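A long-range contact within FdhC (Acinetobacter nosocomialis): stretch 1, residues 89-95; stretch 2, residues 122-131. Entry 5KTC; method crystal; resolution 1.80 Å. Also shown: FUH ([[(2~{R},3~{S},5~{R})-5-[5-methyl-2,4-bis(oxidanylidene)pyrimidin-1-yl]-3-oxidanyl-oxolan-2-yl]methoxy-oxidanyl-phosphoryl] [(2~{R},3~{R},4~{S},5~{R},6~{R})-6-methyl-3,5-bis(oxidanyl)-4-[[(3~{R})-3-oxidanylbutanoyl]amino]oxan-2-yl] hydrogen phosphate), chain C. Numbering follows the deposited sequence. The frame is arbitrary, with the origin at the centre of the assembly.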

ATOM      1  N   PRO A  89     -16.506  11.873  -6.630  1.00 33.21           N
ATOM      2  CA  PRO A  89     -16.796  10.728  -5.764  1.00 32.67           C
ATOM      3  C   PRO A  89     -15.796  10.618  -4.553  1.00 28.39           C
ATOM      4  O   PRO A  89     -14.815  11.360  -4.437  1.00 24.86           O
ATOM      5  CB  PRO A  89     -16.719   9.546  -6.744  1.00 36.27           C
ATOM      6  CG  PRO A  89     -15.735   9.997  -7.833  1.00 35.80           C
ATOM      7  CD  PRO A  89     -15.644  11.501  -7.778  1.00 37.21           C
ATOM      8  N   LYS A  90     -16.107   9.716  -3.636  1.00 25.97           N
ATOM      9  CA  LYS A  90     -15.323   9.593  -2.448  1.00 24.61           C
ATOM     10  C   LYS A  90     -13.986   8.916  -2.872  1.00 21.27           C
ATOM     11  O   LYS A  90     -14.017   7.817  -3.413  1.00 18.37           O
ATOM     12  CB  LYS A  90     -16.099   8.785  -1.443  1.00 26.85           C
ATOM     13  CG  LYS A  90     -15.745   9.129  -0.022  1.00 31.80           C
ATOM     14  CD  LYS A  90     -16.885   8.696   0.895  1.00 33.91           C
ATOM     15  CE  LYS A  90     -16.456   8.767   2.335  1.00 37.57           C
ATOM     16  NZ  LYS A  90     -15.340   7.812   2.618  1.00 42.32           N
ATOM     17  N   SER A  91     -12.858   9.601  -2.702  1.00 18.40           N
ATOM     18  CA  SER A  91     -11.580   9.090  -3.230  1.00 17.16           C
ATOM     19  C   SER A  91     -10.482   9.092  -2.205  1.00 15.50           C
ATOM     20  O   SER A  91     -10.440   9.956  -1.277  1.00 15.78           O
ATOM     21  CB  SER A  91     -11.151   9.844  -4.492  1.00 19.25           C
ATOM     22  OG  SER A  91     -10.771  11.141  -4.147  1.00 17.86           O
ATOM     23  N   PHE A  92      -9.602   8.090  -2.294  1.00 13.12           N
ATOM     24  CA  PHE A  92      -8.410   8.070  -1.448  1.00 12.70           C
ATOM     25  C   PHE A  92      -7.207   7.912  -2.343  1.00 11.97           C
ATOM     26  O   PHE A  92      -7.321   7.332  -3.370  1.00 11.74           O
ATOM     27  CB  PHE A  92      -8.428   6.955  -0.367  1.00 13.34           C
ATOM     28  CG  PHE A  92      -8.297   5.557  -0.900  1.00 13.29           C
ATOM     29  CD1 PHE A  92      -9.396   4.869  -1.417  1.00 12.77           C
ATOM     30  CD2 PHE A  92      -7.077   4.900  -0.871  1.00 12.75           C
ATOM     31  CE1 PHE A  92      -9.271   3.584  -1.916  1.00 11.83           C
ATOM     32  CE2 PHE A  92      -6.963   3.612  -1.378  1.00 13.13           C
ATOM     33  CZ  PHE A  92      -8.064   2.947  -1.870  1.00 11.83           C
ATOM     34  N   CYS A  93      -6.082   8.489  -1.940  1.00 12.49           N
ATOM     35  CA  CYS A  93      -4.795   8.162  -2.544  1.00 12.34           C
ATOM     36  C   CYS A  93      -4.081   7.028  -1.760  1.00 11.50           C
ATOM     37  O   CYS A  93      -4.289   6.855  -0.556  1.00 12.92           O
ATOM     38  CB  CYS A  93      -3.868   9.388  -2.599  1.00 11.79           C
ATOM     39  SG  CYS A  93      -4.617  10.772  -3.563  1.00 12.07           S
ATOM     40  N   TRP A  94      -3.200   6.313  -2.443  1.00 11.00           N
ATOM     41  CA  TRP A  94      -2.298   5.421  -1.752  1.00 11.18           C
ATOM     42  C   TRP A  94      -0.921   5.446  -2.401  1.00 10.45           C
ATOM     43  O   TRP A  94      -0.725   5.915  -3.541  1.00 10.41           O
ATOM     44  CB  TRP A  94      -2.835   3.993  -1.636  1.00 10.49           C
ATOM     45  CG  TRP A  94      -2.798   3.091  -2.821  1.00 11.25           C
ATOM     46  CD1 TRP A  94      -3.659   3.066  -3.871  1.00 11.36           C
ATOM     47  CD2 TRP A  94      -1.882   1.995  -3.021  1.00 11.23           C
ATOM     48  NE1 TRP A  94      -3.318   2.026  -4.728  1.00 13.16           N
ATOM     49  CE2 TRP A  94      -2.268   1.330  -4.194  1.00 11.64           C
ATOM     50  CE3 TRP A  94      -0.792   1.501  -2.292  1.00 10.94           C
ATOM     51  CZ2 TRP A  94      -1.583   0.191  -4.678  1.00 12.20           C
ATOM     52  CZ3 TRP A  94      -0.126   0.345  -2.762  1.00 11.44           C
ATOM     53  CH2 TRP A  94      -0.517  -0.280  -3.944  1.00 11.81           C
ATOM     54  N   GLY A  95       0.019   4.981  -1.625  1.00 10.52           N
ATOM     55  CA  GLY A  95       1.414   5.059  -2.001  1.00 10.50           C
ATOM     56  C   GLY A  95       2.308   4.855  -0.809  1.00 11.31           C
ATOM     57  O   GLY A  95       2.021   4.005   0.066  1.00 11.46           O
TER
HETATM   58  O1  FUH C 202       3.858   4.769  -3.837  1.00 12.43           O
HETATM   59  C1  FUH C 202       3.273   5.377  -4.726  1.00 13.14           C
HETATM   60  C2  FUH C 202       2.097   4.816  -5.456  1.00 12.66           C
HETATM   61  C3  FUH C 202       2.063   3.311  -5.423  1.00 13.48           C
HETATM   62  O2  FUH C 202       2.766   2.740  -6.556  1.00 13.17           O
HETATM   63  C4  FUH C 202       0.645   2.807  -5.518  1.00 13.75           C
HETATM   64  N1  FUH C 202       3.638   6.667  -5.103  1.00 13.50           N
HETATM   65  C5  FUH C 202       4.540   7.453  -4.255  1.00 13.92           C
HETATM   66  C6  FUH C 202       5.628   8.153  -5.091  1.00 15.28           C
HETATM   67  O3  FUH C 202       4.993   8.911  -6.029  1.00 18.96           O
HETATM   68  C7  FUH C 202       6.465   9.134  -4.302  1.00 15.92           C
HETATM   69  C8  FUH C 202       7.360  10.056  -5.164  1.00 17.19           C
HETATM   70  O4  FUH C 202       5.622  10.001  -3.523  1.00 15.76           O
HETATM   71  C9  FUH C 202       3.736   8.493  -3.495  1.00 13.56           C
HETATM   72  O5  FUH C 202       2.846   7.893  -2.541  1.00 13.47           O
HETATM   73  C10 FUH C 202       4.642   9.344  -2.700  1.00 14.50           C
HETATM   74  O6  FUH C 202       5.288   8.506  -1.754  1.00 13.15           O
HETATM   75  P1  FUH C 202       6.101   9.085  -0.543  1.00 12.94           P
HETATM   76  O7  FUH C 202       7.480   9.483  -0.920  1.00 12.74           O
HETATM   77  O8  FUH C 202       6.111   7.935   0.464  1.00 13.19           O
HETATM   78  O9  FUH C 202       5.260  10.183   0.244  1.00 15.52           O
HETATM   79  P2  FUH C 202       5.053  11.751  -0.002  1.00 14.82           P
HETATM   80  O10 FUH C 202       3.585  12.002   0.020  1.00 15.82           O
HETATM   81  O11 FUH C 202       5.726  12.081  -1.328  1.00 16.61           O
HETATM   82  O12 FUH C 202       5.789  12.295   1.274  1.00 15.70           O
HETATM   83  C11 FUH C 202       5.462  13.589   1.789  1.00 17.17           C
HETATM   84  C12 FUH C 202       6.681  14.136   2.487  1.00 17.01           C
HETATM   85  C13 FUH C 202       7.987  13.975   1.681  1.00 19.62           C
HETATM   86  O13 FUH C 202       8.889  15.075   1.893  1.00 19.23           O
HETATM   87  C14 FUH C 202       8.671  12.756   2.284  1.00 17.73           C
HETATM   88  C15 FUH C 202       8.206  12.840   3.717  1.00 17.28           C
HETATM   89  O14 FUH C 202       6.886  13.440   3.721  1.00 16.92           O
HETATM   90  N2  FUH C 202       7.984  11.556   4.418  1.00 17.84           N
HETATM   91  C16 FUH C 202       7.004  10.698   4.020  1.00 18.06           C
HETATM   92  C17 FUH C 202       6.768   9.523   4.737  1.00 18.27           C
HETATM   93  C18 FUH C 202       5.680   8.547   4.344  1.00 18.23           C
HETATM   94  C19 FUH C 202       7.616   9.261   5.857  1.00 17.14           C
HETATM   95  O15 FUH C 202       7.398   8.205   6.581  1.00 15.24           O
HETATM   96  N3  FUH C 202       8.573  10.123   6.226  1.00 15.91           N
HETATM   97  C20 FUH C 202       8.713  11.261   5.538  1.00 17.78           C
HETATM   98  O16 FUH C 202       9.676  12.095   5.891  1.00 17.96           O
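Stretch 2, residues 122-131: TLGFEQSHFE

Stretch 2 joins stretch 1 as a parallel β-strand neighbour, held by a backbone ladder and clamped at its entry by a phenylalanine ring lodged between a lysine and a second phenylalanine. No two touching residues are closer than 33 positions in sequence, yet together the stretches bury 743 Å² of surface.

The chain enters through Gly124, the first residue after a helix to leave helical geometry, with a positive phi of 68° that by itself favours glycine. Phe125 and Glu126 follow as loop, and from Gln127 to Glu131 the backbone is extended. This strand runs in the same sense as strand 91-95, its axis inclined at 36° (signed crossing angle -36°) and approaching to 4.5 Å. Ser91 pairs with Gln127, Phe92 with Ser128 and Cys93 with His129, at CA-CA distances of 4.6, 4.9 and 4.7 Å.

In a parallel ladder, one residue typically bonds to two residues flanking its partner, and Phe92 illustrates the rule: its N donates to Gln127 O at 3.0 Å, while its O accepts from His129 N at 2.8 Å. Below this rung, Lys90 O receives two amides, Glu126 N at 2.8 Å and Gln127 N at 3.0 Å, so one carbonyl fastens both the last loop residue and the first strand residue. Above it the ladder loosens, for Trp94 N reaches His129 O only through a weak bond of 3.3 Å. The short approach of Cys93 CA to His129 O, 3.0 Å, adds a CA-H...O contact.

Side chains alternate across the sheet. On the face of Ser91, Cys93, Gln127 and His129, Gln127 OE1 accepts a hydrogen bond from His129 NE2 at 2.7 Å, and Ser91 CB lies over the imidazole, 4.0 Å from its centroid. On the other face, Ser128 CB sits over the Phe92 ring, 3.9 Å from its centroid. The Phe125 ring is covered on both faces: Phe92 CB stands 3.7 Å from its centroid, almost exactly on the normal, and Lys90 NZ lies 3.9 Å from the centroid over the opposite face, a cation-pi contact, with the lysine chain t at chi1 to chi3 and turning to m at chi4.

Farther along, Trp94 and Phe130 meet obliquely, with Trp94 CD1 3.8 Å from Phe130 CD1, and the ligand joins them: FUH C4 lies over the indole, 3.5 Å from Trp94 CE2. Water 1 bridges the strands here, donating to Trp94 O and accepting from Glu131 N, both at 3.0 Å.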

ATOM      1  N   THR A 122     -13.263  -1.395   4.293  1.00 20.24           N
ATOM      2  CA  THR A 122     -13.148  -0.882   5.684  1.00 21.50           C
ATOM      3  C   THR A 122     -13.494   0.620   5.736  1.00 23.40           C
ATOM      4  O   THR A 122     -14.157   1.069   6.653  1.00 24.29           O
ATOM      5  CB  THR A 122     -11.788  -1.160   6.351  1.00 21.43           C
ATOM      6  OG1 THR A 122     -11.442  -2.546   6.280  1.00 20.67           O
ATOM      7  CG2 THR A 122     -11.763  -0.747   7.827  1.00 23.09           C
ATOM      8  N   LEU A 123     -13.134   1.416   4.729  1.00 22.81           N
ATOM      9  CA  LEU A 123     -13.390   2.835   4.797  1.00 20.81           C
ATOM     10  C   LEU A 123     -14.446   3.366   3.879  1.00 20.98           C
ATOM     11  O   LEU A 123     -14.678   4.555   3.887  1.00 23.45           O
ATOM     12  CB  LEU A 123     -12.042   3.574   4.559  1.00 20.72           C
ATOM     13  CG  LEU A 123     -10.967   3.332   5.585  1.00 20.28           C
ATOM     14  CD1 LEU A 123      -9.659   3.931   5.112  1.00 19.68           C
ATOM     15  CD2 LEU A 123     -11.325   3.865   6.935  1.00 22.63           C
ATOM     16  N   GLY A 124     -15.078   2.558   3.041  1.00 19.09           N
ATOM     17  CA  GLY A 124     -16.164   3.071   2.221  1.00 19.60           C
ATOM     18  C   GLY A 124     -15.870   4.066   1.117  1.00 19.95           C
ATOM     19  O   GLY A 124     -16.736   4.821   0.739  1.00 21.97           O
ATOM     20  N   PHE A 125     -14.649   4.086   0.557  1.00 19.02           N
ATOM     21  CA  PHE A 125     -14.390   4.984  -0.602  1.00 17.26           C
ATOM     22  C   PHE A 125     -14.960   4.396  -1.862  1.00 17.47           C
ATOM     23  O   PHE A 125     -15.242   3.194  -1.911  1.00 16.88           O
ATOM     24  CB  PHE A 125     -12.878   5.229  -0.779  1.00 16.28           C
ATOM     25  CG  PHE A 125     -12.304   6.110   0.278  1.00 16.14           C
ATOM     26  CD1 PHE A 125     -12.344   7.470   0.138  1.00 17.75           C
ATOM     27  CD2 PHE A 125     -11.734   5.599   1.378  1.00 16.36           C
ATOM     28  CE1 PHE A 125     -11.844   8.306   1.115  1.00 17.73           C
ATOM     29  CE2 PHE A 125     -11.181   6.406   2.353  1.00 18.41           C
ATOM     30  CZ  PHE A 125     -11.227   7.766   2.212  1.00 18.20           C
ATOM     31  N   GLU A 126     -15.050   5.215  -2.896  1.00 17.20           N
ATOM     32  CA  GLU A 126     -15.463   4.777  -4.217  1.00 20.66           C
ATOM     33  C   GLU A 126     -14.377   4.660  -5.262  1.00 18.97           C
ATOM     34  O   GLU A 126     -14.513   3.879  -6.192  1.00 18.14           O
ATOM     35  CB  GLU A 126     -16.566   5.702  -4.754  1.00 24.89           C
ATOM     36  CG  GLU A 126     -17.936   5.494  -4.091  1.00 30.10           C
ATOM     37  CD  GLU A 126     -18.496   4.069  -4.218  1.00 35.52           C
ATOM     38  OE1 GLU A 126     -18.773   3.435  -3.153  1.00 39.31           O
ATOM     39  OE2 GLU A 126     -18.653   3.576  -5.376  1.00 42.27           O
ATOM     40  N   GLN A 127     -13.326   5.469  -5.134  1.00 20.33           N
ATOM     41  CA  GLN A 127     -12.227   5.514  -6.113  1.00 20.37           C
ATOM     42  C   GLN A 127     -10.882   5.629  -5.414  1.00 16.28           C
ATOM     43  O   GLN A 127     -10.809   6.247  -4.367  1.00 13.58           O
ATOM     44  CB  GLN A 127     -12.281   6.830  -6.911  1.00 26.04           C
ATOM     45  CG  GLN A 127     -13.341   7.036  -7.934  1.00 33.83           C
ATOM     46  CD  GLN A 127     -12.781   7.912  -9.097  1.00 39.11           C
ATOM     47  OE1 GLN A 127     -12.017   8.940  -8.914  1.00 28.23           O
ATOM     48  NE2 GLN A 127     -13.117   7.480 -10.311  1.00 43.79           N
ATOM     49  N   SER A 128      -9.817   5.144  -6.077  1.00 15.27           N
ATOM     50  CA  SER A 128      -8.484   5.286  -5.527  1.00 13.83           C
ATOM     51  C   SER A 128      -7.698   6.046  -6.571  1.00 12.90           C
ATOM     52  O   SER A 128      -7.895   5.808  -7.726  1.00 12.27           O
ATOM     53  CB  SER A 128      -7.843   3.947  -5.262  1.00 13.08           C
ATOM     54  OG  SER A 128      -6.658   4.198  -4.556  1.00 13.27           O
ATOM     55  N   HIS A 129      -6.876   6.994  -6.135  1.00 12.37           N
ATOM     56  CA  HIS A 129      -5.965   7.714  -7.043  1.00 12.34           C
ATOM     57  C   HIS A 129      -4.541   7.449  -6.600  1.00 11.67           C
ATOM     58  O   HIS A 129      -4.264   7.386  -5.432  1.00 11.86           O
ATOM     59  CB  HIS A 129      -6.214   9.223  -6.966  1.00 13.26           C
ATOM     60  CG  HIS A 129      -7.599   9.645  -7.352  1.00 14.42           C
ATOM     61  ND1 HIS A 129      -8.003  10.957  -7.234  1.00 16.28           N
ATOM     62  CD2 HIS A 129      -8.691   8.955  -7.808  1.00 14.02           C
ATOM     63  CE1 HIS A 129      -9.260  11.060  -7.646  1.00 15.99           C
ATOM     64  NE2 HIS A 129      -9.702   9.870  -7.991  1.00 14.32           N
ATOM     65  N   PHE A 130      -3.609   7.321  -7.561  1.00 12.34           N
ATOM     66  CA  PHE A 130      -2.180   7.308  -7.221  1.00 11.13           C
ATOM     67  C   PHE A 130      -1.342   7.635  -8.463  1.00 11.20           C
ATOM     68  O   PHE A 130      -1.845   7.682  -9.584  1.00 11.27           O
ATOM     69  CB  PHE A 130      -1.744   5.935  -6.646  1.00 10.72           C
ATOM     70  CG  PHE A 130      -2.076   4.791  -7.537  1.00 11.18           C
ATOM     71  CD1 PHE A 130      -3.311   4.179  -7.453  1.00 11.50           C
ATOM     72  CD2 PHE A 130      -1.164   4.339  -8.528  1.00 12.72           C
ATOM     73  CE1 PHE A 130      -3.628   3.107  -8.297  1.00 12.27           C
ATOM     74  CE2 PHE A 130      -1.480   3.278  -9.374  1.00 12.51           C
ATOM     75  CZ  PHE A 130      -2.710   2.662  -9.247  1.00 13.95           C
ATOM     76  N   GLU A 131      -0.042   7.832  -8.246  1.00 12.93           N
ATOM     77  CA  GLU A 131       0.881   8.105  -9.335  1.00 12.84           C
ATOM     78  C   GLU A 131       2.156   7.275  -9.214  1.00 12.66           C
ATOM     79  O   GLU A 131       2.485   6.811  -8.127  1.00 12.05           O
ATOM     80  CB  GLU A 131       1.236   9.582  -9.361  1.00 13.56           C
ATOM     81  CG  GLU A 131       1.919  10.162  -8.164  1.00 14.45           C
ATOM     82  CD  GLU A 131       1.047  10.856  -7.161  1.00 15.46           C
ATOM     83  OE1 GLU A 131       1.403  10.884  -5.978  1.00 17.98           O
ATOM     84  OE2 GLU A 131       0.007  11.401  -7.533  1.00 16.80           O
TER
HETATM   85  O   HOH W   1       0.562   8.042  -5.306  1.00 16.52           O